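Local coordinates for heme oxygenase 1 (Synechocystis sp., PDB 1WE1), which binds heme and, as in its relatives, opens the heme ring to biliverdin IXalpha with release of carbon monoxide and iron, at residues 11-16 / 190-195; 117-122 / 185-190; 124-129 / 194-199. All coordinates share one frame; numbering follows the deposited sequence.

Helix 182-205 is the common partner of all three contacts, an example of one long helix serving as the seam of an all-helical fold. From the N terminus, residues 11-16, at the break between helix 5-12 and helix 14-21, meet 190-195, 174 residues on at the closest ends, so contact 1 closes the widest loop. Contact 2, which joins 117-122 to 185-190, lies within that loop, sharing D190 with it. Contact 3 starts just beyond 117-122, at 124-129, and ends at 194-199, so contacts 2 and 3 cross; it finishes on the same part of the chain as contact 1. Contact 3 lines the heme, contact 1 lies next to it, and contact 2 lies farther out.

Contact 1 of 3, residues 11-16 / 190-195; sequences EGTKKS and DEANDA
In the all-helical heme oxygenase fold, the break between helix 5-12 and helix 14-21 docks onto helix 182-205 chiefly through N193, which meets G12, T13 and S16. A single amide here spans an interrupted helix. The CG of N193 stands anti to its carbonyl carbon (chi1 -78°), and the amide reaches across with its two ends serving different partners. N193 ND2 donates to G12 O at 3.2 Å; the acceptor lies almost exactly in the amide plane, but the nitrogen sits well above the carbonyl plane of G12. At the other end, S16 OG comes within 2.8 Å of N193 OD1. Beside these polar points the methyl CG2 of T13 packs on A192 CB at 3.8 Å, while T13 OG1 turns back to L9 O within its own N-terminal stretch.

H17, which follows S16, is the axial ligand of the heme iron, so the contact adjoins the residue that binds the iron. Two waters complete the join. One is hydrogen-bonded to S16 OG and donates to N193 O at 2.8 Å; the other accepts from S16 N and donates to N193 OD1, each at 3.0 Å.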
loop_
_atom_site.group_PDB
_atom_site.type_symbol
_atom_site.label_atom_id
_atom_site.label_comp_id
_atom_site.label_asym_id
_atom_site.label_seq_id
_atom_site.Cartn_x
_atom_site.Cartn_y
_atom_site.Cartn_z
ATOM N N GLU A 11 -0.777 -9.758 15.077
ATOM C CA GLU A 11 -1.864 -10.649 15.443
ATOM C C GLU A 11 -3.191 -9.949 15.228
ATOM O O GLU A 11 -4.160 -10.565 14.796
ATOM C CB GLU A 11 -1.730 -11.094 16.904
ATOM C CG GLU A 11 -0.510 -11.966 17.173
ATOM C CD GLU A 11 -0.534 -13.275 16.384
ATOM O OE1 GLU A 11 -1.537 -14.019 16.488
ATOM O OE2 GLU A 11 0.454 -13.564 15.668
ATOM N N GLY A 12 -3.219 -8.650 15.511
ATOM C CA GLY A 12 -4.438 -7.865 15.378
ATOM C C GLY A 12 -5.022 -7.647 13.989
ATOM O O GLY A 12 -6.208 -7.340 13.865
ATOM N N THR A 13 -4.207 -7.790 12.948
ATOM C CA THR A 13 -4.685 -7.608 11.580
ATOM C C THR A 13 -4.742 -8.943 10.844
ATOM O O THR A 13 -4.899 -8.983 9.627
ATOM C CB THR A 13 -3.782 -6.634 10.781
ATOM O OG1 THR A 13 -2.424 -7.090 10.806
ATOM C CG2 THR A 13 -3.844 -5.251 11.372
ATOM N N LYS A 14 -4.607 -10.037 11.584
ATOM C CA LYS A 14 -4.650 -11.367 10.989
ATOM C C LYS A 14 -5.912 -11.522 10.140
ATOM O O LYS A 14 -5.834 -11.800 8.948
ATOM C CB LYS A 14 -4.610 -12.437 12.083
ATOM N N LYS A 15 -7.070 -11.335 10.762
ATOM C CA LYS A 15 -8.353 -11.449 10.074
ATOM C C LYS A 15 -8.437 -10.565 8.822
ATOM O O LYS A 15 -8.696 -11.053 7.725
ATOM C CB LYS A 15 -9.475 -11.066 11.034
ATOM C CG LYS A 15 -10.867 -11.108 10.438
ATOM C CD LYS A 15 -11.321 -12.537 10.238
ATOM C CE LYS A 15 -12.760 -12.607 9.764
ATOM N NZ LYS A 15 -13.189 -14.027 9.616
ATOM N N SER A 16 -8.224 -9.264 8.994
ATOM C CA SER A 16 -8.299 -8.338 7.876
ATOM C C SER A 16 -7.444 -8.716 6.680
ATOM O O SER A 16 -7.913 -8.662 5.552
ATOM C CB SER A 16 -7.930 -6.928 8.325
ATOM O OG SER A 16 -9.006 -6.323 9.012
ATOM N N ASP A 190 -6.566 -0.654 15.986
ATOM C CA ASP A 190 -7.864 -0.443 15.365
ATOM C C ASP A 190 -7.742 0.364 14.075
ATOM O O ASP A 190 -8.418 0.073 13.098
ATOM C CB ASP A 190 -8.816 0.237 16.345
ATOM C CG ASP A 190 -9.346 -0.731 17.390
ATOM O OD1 ASP A 190 -9.977 -0.266 18.369
ATOM O OD2 ASP A 190 -9.130 -1.959 17.226
ATOM N N GLU A 191 -6.865 1.365 14.068
ATOM C CA GLU A 191 -6.667 2.192 12.883
ATOM C C GLU A 191 -6.102 1.351 11.727
ATOM O O GLU A 191 -6.442 1.566 10.563
ATOM C CB GLU A 191 -5.722 3.356 13.209
ATOM C CG GLU A 191 -5.540 4.364 12.072
ATOM C CD GLU A 191 -6.808 5.128 11.737
ATOM O OE1 GLU A 191 -6.790 5.931 10.786
ATOM O OE2 GLU A 191 -7.823 4.933 12.422
ATOM N N ALA A 192 -5.246 0.388 12.058
ATOM C CA ALA A 192 -4.656 -0.477 11.052
ATOM C C ALA A 192 -5.758 -1.271 10.335
ATOM O O ALA A 192 -5.758 -1.378 9.106
ATOM C CB ALA A 192 -3.659 -1.421 11.699
ATOM N N ASN A 193 -6.687 -1.830 11.103
ATOM C CA ASN A 193 -7.787 -2.582 10.517
ATOM C C ASN A 193 -8.653 -1.642 9.669
ATOM O O ASN A 193 -9.346 -2.077 8.739
ATOM C CB ASN A 193 -8.629 -3.251 11.611
ATOM C CG ASN A 193 -7.981 -4.512 12.153
ATOM O OD1 ASN A 193 -7.872 -5.520 11.450
ATOM N ND2 ASN A 193 -7.537 -4.462 13.407
ATOM N N ASP A 194 -8.610 -0.353 9.992
ATOM C CA ASP A 194 -9.365 0.633 9.231
ATOM C C ASP A 194 -8.693 0.797 7.865
ATOM O O ASP A 194 -9.358 0.747 6.827
ATOM C CB ASP A 194 -9.387 1.989 9.954
ATOM C CG ASP A 194 -10.551 2.126 10.924
ATOM O OD1 ASP A 194 -10.686 1.280 11.833
ATOM O OD2 ASP A 194 -11.334 3.090 10.779
ATOM N N ALA A 195 -7.374 0.990 7.880
ATOM C CA ALA A 195 -6.612 1.159 6.652
ATOM C C ALA A 195 -6.804 -0.041 5.735
ATOM O O ALA A 195 -6.993 0.120 4.536
ATOM C CB ALA A 195 -5.138 1.349 6.966
HETATM O O HOH W 1 -10.365 -4.523 7.922
HETATM O O HOH W 2 -8.205 -8.426 11.897
#

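Contact 2 of 3, residues 117-122 / 185-190; sequences PELLVA and AERIVD
R187 and E118 meet at the outer end of a contact that can be read along the arginine from base to tip. R187 CB rests 4.1 Å from L119 CD2, the same methyl that lies 3.5 Å from R187 O, so this leucine branch touches both the root and the backbone of its partner. The chain then runs extended before bending at chi3 (-58°), and the bend turns the guanidinium back toward E118. There NH2 donates to E118 OE2 at 2.8 Å and NH1 to the same oxygen at 3.0 Å, an end-on salt bridge in which two nitrogens grip one atom. NH1 also lies 3.9 Å from L119 CD2, so the leucine branch meets the arginine at its tip as well. OE2 lies in the guanidinium plane, but the carboxylate is turned 64° from it: NH1 takes the anti lone pair, whereas NH2 comes from above the carboxylate plane.

In the fold, this joins the 3-10 turn that leads into helix 120-146 to an early part of helix 182-205, which continues on to the heme pocket. Inward from the ion pair the surface becomes apolar. I188 lies across V121 at about a right angle, and I180 from a loop also touches I188. One residue on, A122 CB sits 3.9 Å from I188 CG2 and 3.3 Å from I188 O.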
loop_
_atom_site.group_PDB
_atom_site.type_symbol
_atom_site.label_atom_id
_atom_site.label_comp_id
_atom_site.label_asym_id
_atom_site.label_seq_id
_atom_site.Cartn_x
_atom_site.Cartn_y
_atom_site.Cartn_z
ATOM N N PRO A 117 -1.570 12.277 15.219
ATOM C CA PRO A 117 -0.359 11.858 14.512
ATOM C C PRO A 117 0.172 10.477 14.857
ATOM O O PRO A 117 0.843 9.847 14.031
ATOM C CB PRO A 117 0.645 12.967 14.850
ATOM C CG PRO A 117 0.113 13.553 16.111
ATOM C CD PRO A 117 -1.361 13.596 15.833
ATOM N N GLU A 118 -0.116 9.993 16.061
ATOM C CA GLU A 118 0.387 8.673 16.427
ATOM C C GLU A 118 -0.306 7.565 15.646
ATOM O O GLU A 118 0.257 6.488 15.474
ATOM C CB GLU A 118 0.280 8.412 17.947
ATOM C CG GLU A 118 -1.125 8.291 18.527
ATOM C CD GLU A 118 -1.863 9.623 18.618
ATOM O OE1 GLU A 118 -1.214 10.690 18.507
ATOM O OE2 GLU A 118 -3.100 9.597 18.814
ATOM N N LEU A 119 -1.518 7.827 15.165
ATOM C CA LEU A 119 -2.248 6.835 14.382
ATOM C C LEU A 119 -1.566 6.605 13.025
ATOM O O LEU A 119 -1.863 5.638 12.315
ATOM C CB LEU A 119 -3.699 7.284 14.192
ATOM C CG LEU A 119 -4.503 7.277 15.501
ATOM C CD1 LEU A 119 -5.973 7.564 15.227
ATOM C CD2 LEU A 119 -4.352 5.915 16.179
ATOM N N LEU A 120 -0.644 7.500 12.683
ATOM C CA LEU A 120 0.116 7.418 11.444
ATOM C C LEU A 120 1.000 6.171 11.426
ATOM O O LEU A 120 1.436 5.725 10.368
ATOM C CB LEU A 120 0.984 8.663 11.296
ATOM C CG LEU A 120 0.678 9.680 10.196
ATOM C CD1 LEU A 120 -0.802 9.767 9.898
ATOM C CD2 LEU A 120 1.230 11.023 10.635
ATOM N N VAL A 121 1.277 5.608 12.596
ATOM C CA VAL A 121 2.101 4.409 12.644
ATOM C C VAL A 121 1.285 3.226 12.144
ATOM O O VAL A 121 1.836 2.234 11.689
ATOM C CB VAL A 121 2.613 4.111 14.073
ATOM C CG1 VAL A 121 1.456 4.061 15.044
ATOM C CG2 VAL A 121 3.360 2.776 14.087
ATOM N N ALA A 122 -0.035 3.337 12.218
ATOM C CA ALA A 122 -0.910 2.264 11.752
ATOM C C ALA A 122 -0.883 2.248 10.231
ATOM O O ALA A 122 -0.908 1.188 9.607
ATOM C CB ALA A 122 -2.321 2.492 12.242
ATOM N N ALA A 185 -1.815 2.161 22.027
ATOM C CA ALA A 185 -1.303 1.081 21.189
ATOM C C ALA A 185 -2.477 0.291 20.629
ATOM O O ALA A 185 -2.361 -0.383 19.604
ATOM C CB ALA A 185 -0.400 0.162 22.001
ATOM N N GLU A 186 -3.613 0.380 21.304
ATOM C CA GLU A 186 -4.791 -0.327 20.849
ATOM C C GLU A 186 -5.586 0.508 19.850
ATOM O O GLU A 186 -6.311 -0.039 19.023
ATOM C CB GLU A 186 -5.645 -0.743 22.052
ATOM C CG GLU A 186 -4.991 -1.871 22.863
ATOM C CD GLU A 186 -5.835 -2.368 24.035
ATOM O OE1 GLU A 186 -5.491 -3.434 24.597
ATOM O OE2 GLU A 186 -6.829 -1.702 24.402
ATOM N N ARG A 187 -5.443 1.829 19.921
ATOM C CA ARG A 187 -6.131 2.724 18.989
ATOM C C ARG A 187 -5.432 2.632 17.629
ATOM O O ARG A 187 -6.027 2.896 16.582
ATOM C CB ARG A 187 -6.074 4.179 19.480
ATOM C CG ARG A 187 -7.087 4.555 20.548
ATOM C CD ARG A 187 -7.134 6.073 20.741
ATOM N NE ARG A 187 -5.825 6.613 21.114
ATOM C CZ ARG A 187 -5.139 7.505 20.400
ATOM N NH1 ARG A 187 -5.631 7.982 19.257
ATOM N NH2 ARG A 187 -3.946 7.909 20.828
ATOM N N ILE A 188 -4.152 2.272 17.687
ATOM C CA ILE A 188 -3.296 2.113 16.526
ATOM C C ILE A 188 -3.697 0.829 15.813
ATOM O O ILE A 188 -3.840 0.802 14.586
ATOM C CB ILE A 188 -1.807 2.030 16.955
ATOM C CG1 ILE A 188 -1.379 3.371 17.563
ATOM C CG2 ILE A 188 -0.927 1.632 15.765
ATOM C CD1 ILE A 188 0.087 3.478 17.876
ATOM N N VAL A 189 -3.874 -0.239 16.584
ATOM C CA VAL A 189 -4.283 -1.500 16.006
ATOM C C VAL A 189 -5.635 -1.312 15.315
ATOM O O VAL A 189 -5.835 -1.741 14.172
ATOM C CB VAL A 189 -4.386 -2.589 17.079
ATOM C CG1 VAL A 189 -4.994 -3.858 16.495
ATOM C CG2 VAL A 189 -3.004 -2.887 17.620
ATOM N N ASP A 190 -6.566 -0.654 15.986
ATOM C CA ASP A 190 -7.864 -0.443 15.365
ATOM C C ASP A 190 -7.742 0.364 14.075
ATOM O O ASP A 190 -8.418 0.073 13.098
ATOM C CB ASP A 190 -8.816 0.237 16.345
ATOM C CG ASP A 190 -9.346 -0.731 17.390
ATOM O OD1 ASP A 190 -9.977 -0.266 18.369
ATOM O OD2 ASP A 190 -9.130 -1.959 17.226
#

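Contact 3 of 3, residues 124-129 / 194-199; sequences SYTRYL and DAFAMN. With HEM (protoporphyrin IX containing Fe), chain H.
T126 and F196 cross obliquely where helix 120-146 and helix 182-205 meet, their short segments inclined at 53° with axes 9.8 Å apart. The two branches of T126 have separate tasks: CG2 lies 3.8 Å from F196 CD1 and 3.5 Å from the heme methyl CMB, while OG1 is hydrogen-bonded to A122 O one turn back and packs beside A195 CB. The F196 ring turns a face to that same methyl, which sits over its rim, so threonine and phenylalanine both line the wall around this pyrrole methyl.

Y125, the residue before T126, shows how a ring can both cover and tether. Its CG is anti to the backbone N (chi1 167°), which sends the phenol toward the heme edge; methyl CMA lies over one face of the ring, and OH donates to the propionate oxygen O1A at 2.7 Å.

Farther along the helices R127 reaches N199. NH1 makes a weak bond to N199 OD1 at 2.9 Å, with the guanidinium and amide planes 31° apart, while NE and NH2 are held by Y50 and D131. The other end of the amide turns back on its own helix: N199 ND2 donates to A195 O at 2.9 Å, from above the carbonyl plane, and also bonds Y105, and N199 CB touches vinyl carbon CBB of the heme. The iron is bound by H17 of helix 14-21 and a water; residues of helices 120-146 and 182-205 here line the heme pocket, part of the arrangement characteristic of heme oxygenases, in which heme lies between a proximal and a distal helix.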
loop_
_atom_site.group_PDB
_atom_site.type_symbol
_atom_site.label_atom_id
_atom_site.label_comp_id
_atom_site.label_asym_id
_atom_site.label_seq_id
_atom_site.Cartn_x
_atom_site.Cartn_y
_atom_site.Cartn_z
ATOM N N SER A 124 1.631 3.630 8.326
ATOM C CA SER A 124 2.982 3.277 7.913
ATOM C C SER A 124 3.081 1.753 7.977
ATOM O O SER A 124 3.625 1.106 7.079
ATOM C CB SER A 124 4.009 3.904 8.863
ATOM O OG SER A 124 5.303 3.331 8.705
ATOM N N TYR A 125 2.533 1.179 9.043
ATOM C CA TYR A 125 2.580 -0.256 9.212
ATOM C C TYR A 125 1.835 -0.931 8.077
ATOM O O TYR A 125 2.424 -1.715 7.335
ATOM C CB TYR A 125 1.974 -0.675 10.566
ATOM C CG TYR A 125 1.713 -2.170 10.680
ATOM C CD1 TYR A 125 2.768 -3.088 10.771
ATOM C CD2 TYR A 125 0.408 -2.670 10.617
ATOM C CE1 TYR A 125 2.524 -4.468 10.788
ATOM C CE2 TYR A 125 0.155 -4.040 10.630
ATOM C CZ TYR A 125 1.213 -4.926 10.711
ATOM O OH TYR A 125 0.947 -6.271 10.689
ATOM N N THR A 126 0.551 -0.618 7.929
ATOM C CA THR A 126 -0.274 -1.236 6.891
ATOM C C THR A 126 0.302 -1.216 5.473
ATOM O O THR A 126 0.206 -2.204 4.766
ATOM C CB THR A 126 -1.680 -0.628 6.876
ATOM O OG1 THR A 126 -2.294 -0.848 8.152
ATOM C CG2 THR A 126 -2.535 -1.289 5.813
ATOM N N ARG A 127 0.915 -0.112 5.061
ATOM C CA ARG A 127 1.494 -0.056 3.719
ATOM C C ARG A 127 2.937 -0.569 3.658
ATOM O O ARG A 127 3.204 -1.648 3.123
ATOM C CB ARG A 127 1.425 1.373 3.157
ATOM C CG ARG A 127 0.021 1.822 2.715
ATOM C CD ARG A 127 -0.727 0.725 1.942
ATOM N NE ARG A 127 0.063 0.174 0.840
ATOM C CZ ARG A 127 -0.364 -0.761 -0.010
ATOM N NH1 ARG A 127 -1.583 -1.272 0.101
ATOM N NH2 ARG A 127 0.431 -1.181 -0.987
ATOM N N TYR A 128 3.865 0.199 4.209
ATOM C CA TYR A 128 5.275 -0.180 4.208
ATOM C C TYR A 128 5.640 -1.588 4.690
ATOM O O TYR A 128 6.373 -2.289 3.997
ATOM C CB TYR A 128 6.085 0.842 5.001
ATOM C CG TYR A 128 5.955 2.243 4.457
ATOM C CD1 TYR A 128 6.278 2.525 3.138
ATOM C CD2 TYR A 128 5.502 3.284 5.258
ATOM C CE1 TYR A 128 6.154 3.807 2.625
ATOM C CE2 TYR A 128 5.375 4.573 4.754
ATOM C CZ TYR A 128 5.703 4.823 3.435
ATOM O OH TYR A 128 5.571 6.088 2.920
ATOM N N LEU A 129 5.154 -2.025 5.850
ATOM C CA LEU A 129 5.539 -3.368 6.295
ATOM C C LEU A 129 4.914 -4.441 5.414
ATOM O O LEU A 129 5.417 -5.558 5.327
ATOM C CB LEU A 129 5.191 -3.605 7.781
ATOM C CG LEU A 129 5.829 -4.862 8.417
ATOM C CD1 LEU A 129 7.282 -4.992 7.971
ATOM C CD2 LEU A 129 5.754 -4.802 9.949
ATOM N N ASP A 194 -8.610 -0.353 9.992
ATOM C CA ASP A 194 -9.365 0.633 9.231
ATOM C C ASP A 194 -8.693 0.797 7.865
ATOM O O ASP A 194 -9.358 0.747 6.827
ATOM C CB ASP A 194 -9.387 1.989 9.954
ATOM C CG ASP A 194 -10.551 2.126 10.924
ATOM O OD1 ASP A 194 -10.686 1.280 11.833
ATOM O OD2 ASP A 194 -11.334 3.090 10.779
ATOM N N ALA A 195 -7.374 0.990 7.880
ATOM C CA ALA A 195 -6.612 1.159 6.652
ATOM C C ALA A 195 -6.804 -0.041 5.735
ATOM O O ALA A 195 -6.993 0.120 4.536
ATOM C CB ALA A 195 -5.138 1.349 6.966
ATOM N N PHE A 196 -6.759 -1.244 6.293
ATOM C CA PHE A 196 -6.955 -2.426 5.473
ATOM C C PHE A 196 -8.271 -2.299 4.711
ATOM O O PHE A 196 -8.327 -2.544 3.506
ATOM C CB PHE A 196 -7.011 -3.697 6.324
ATOM C CG PHE A 196 -5.704 -4.405 6.453
ATOM C CD1 PHE A 196 -4.730 -3.952 7.340
ATOM C CD2 PHE A 196 -5.442 -5.545 5.702
ATOM C CE1 PHE A 196 -3.521 -4.629 7.475
ATOM C CE2 PHE A 196 -4.233 -6.225 5.832
ATOM C CZ PHE A 196 -3.274 -5.763 6.721
ATOM N N ALA A 197 -9.329 -1.924 5.422
ATOM C CA ALA A 197 -10.634 -1.791 4.804
ATOM C C ALA A 197 -10.578 -0.771 3.672
ATOM O O ALA A 197 -11.221 -0.949 2.642
ATOM C CB ALA A 197 -11.661 -1.379 5.837
ATOM N N MET A 198 -9.805 0.291 3.857
ATOM C CA MET A 198 -9.693 1.315 2.830
ATOM C C MET A 198 -8.970 0.824 1.569
ATOM O O MET A 198 -9.238 1.292 0.463
ATOM C CB MET A 198 -9.003 2.542 3.406
ATOM C CG MET A 198 -9.855 3.217 4.446
ATOM S SD MET A 198 -9.194 4.770 5.035
ATOM C CE MET A 198 -8.160 4.199 6.421
ATOM N N ASN A 199 -8.053 -0.120 1.743
ATOM C CA ASN A 199 -7.338 -0.686 0.615
ATOM C C ASN A 199 -8.326 -1.590 -0.097
ATOM O O ASN A 199 -8.450 -1.571 -1.319
ATOM C CB ASN A 199 -6.138 -1.499 1.104
ATOM C CG ASN A 199 -4.959 -0.631 1.428
ATOM O OD1 ASN A 199 -4.225 -0.227 0.541
ATOM N ND2 ASN A 199 -4.783 -0.313 2.698
HETATM C CHA HEM H . 2.329 -9.509 5.410
HETATM C CHB HEM H . -0.288 -5.571 4.387
HETATM C CHC HEM H . -2.450 -8.127 0.872
HETATM C CHD HEM H . 1.191 -11.248 1.010
HETATM C C1A HEM H . 1.724 -8.242 5.560
HETATM C C2A HEM H . 1.925 -7.311 6.660
HETATM C C3A HEM H . 1.148 -6.218 6.395
HETATM C C4A HEM H . 0.525 -6.466 5.086
HETATM C CMA HEM H . 0.951 -4.983 7.220
HETATM C CAA HEM H . 2.873 -7.507 7.833
HETATM C CBA HEM H . 2.382 -8.479 8.933
HETATM C CGA HEM H . 3.271 -8.629 10.027
HETATM O O1A HEM H . 2.967 -7.968 11.097
HETATM O O2A HEM H . 4.297 -9.337 9.988
HETATM C C1B HEM H . -1.154 -5.932 3.342
HETATM C C2B HEM H . -2.240 -5.095 2.834
HETATM C C3B HEM H . -2.812 -5.787 1.806
HETATM C C4B HEM H . -2.122 -7.075 1.748
HETATM C CMB HEM H . -2.585 -3.728 3.369
HETATM C CAB HEM H . -3.898 -5.349 0.843
HETATM C CBB HEM H . -5.275 -5.087 1.509
HETATM C C1C HEM H . -1.611 -9.158 0.533
HETATM C C2C HEM H . -1.756 -10.028 -0.625
HETATM C C3C HEM H . -0.871 -11.027 -0.432
HETATM C C4C HEM H . 0.008 -10.621 0.640
HETATM C CMC HEM H . -2.721 -9.793 -1.771
HETATM C CAC HEM H . -0.805 -12.361 -1.179
HETATM C CBC HEM H . 0.121 -12.256 -2.425
HETATM C C1D HEM H . 1.867 -11.050 2.239
HETATM C C2D HEM H . 2.974 -11.879 2.710
HETATM C C3D HEM H . 3.323 -11.366 3.918
HETATM C C4D HEM H . 2.383 -10.255 4.211
HETATM C CMD HEM H . 3.515 -13.038 1.936
HETATM C CAD HEM H . 4.426 -11.773 4.865
HETATM C CBD HEM H . 3.914 -12.764 6.004
HETATM C CGD HEM H . 4.851 -12.933 7.051
HETATM O O1D HEM H . 5.491 -11.918 7.520
HETATM O O2D HEM H . 5.065 -14.079 7.540
HETATM N NA HEM H . 0.858 -7.723 4.628
HETATM N NB HEM H . -1.087 -7.130 2.667
HETATM N NC HEM H . -0.479 -9.515 1.287
HETATM N ND HEM H . 1.562 -10.047 3.158
HETATM FE FE HEM H . 0.215 -8.616 2.951
HETATM O O HOH W 3 1.449 -7.652 2.063
#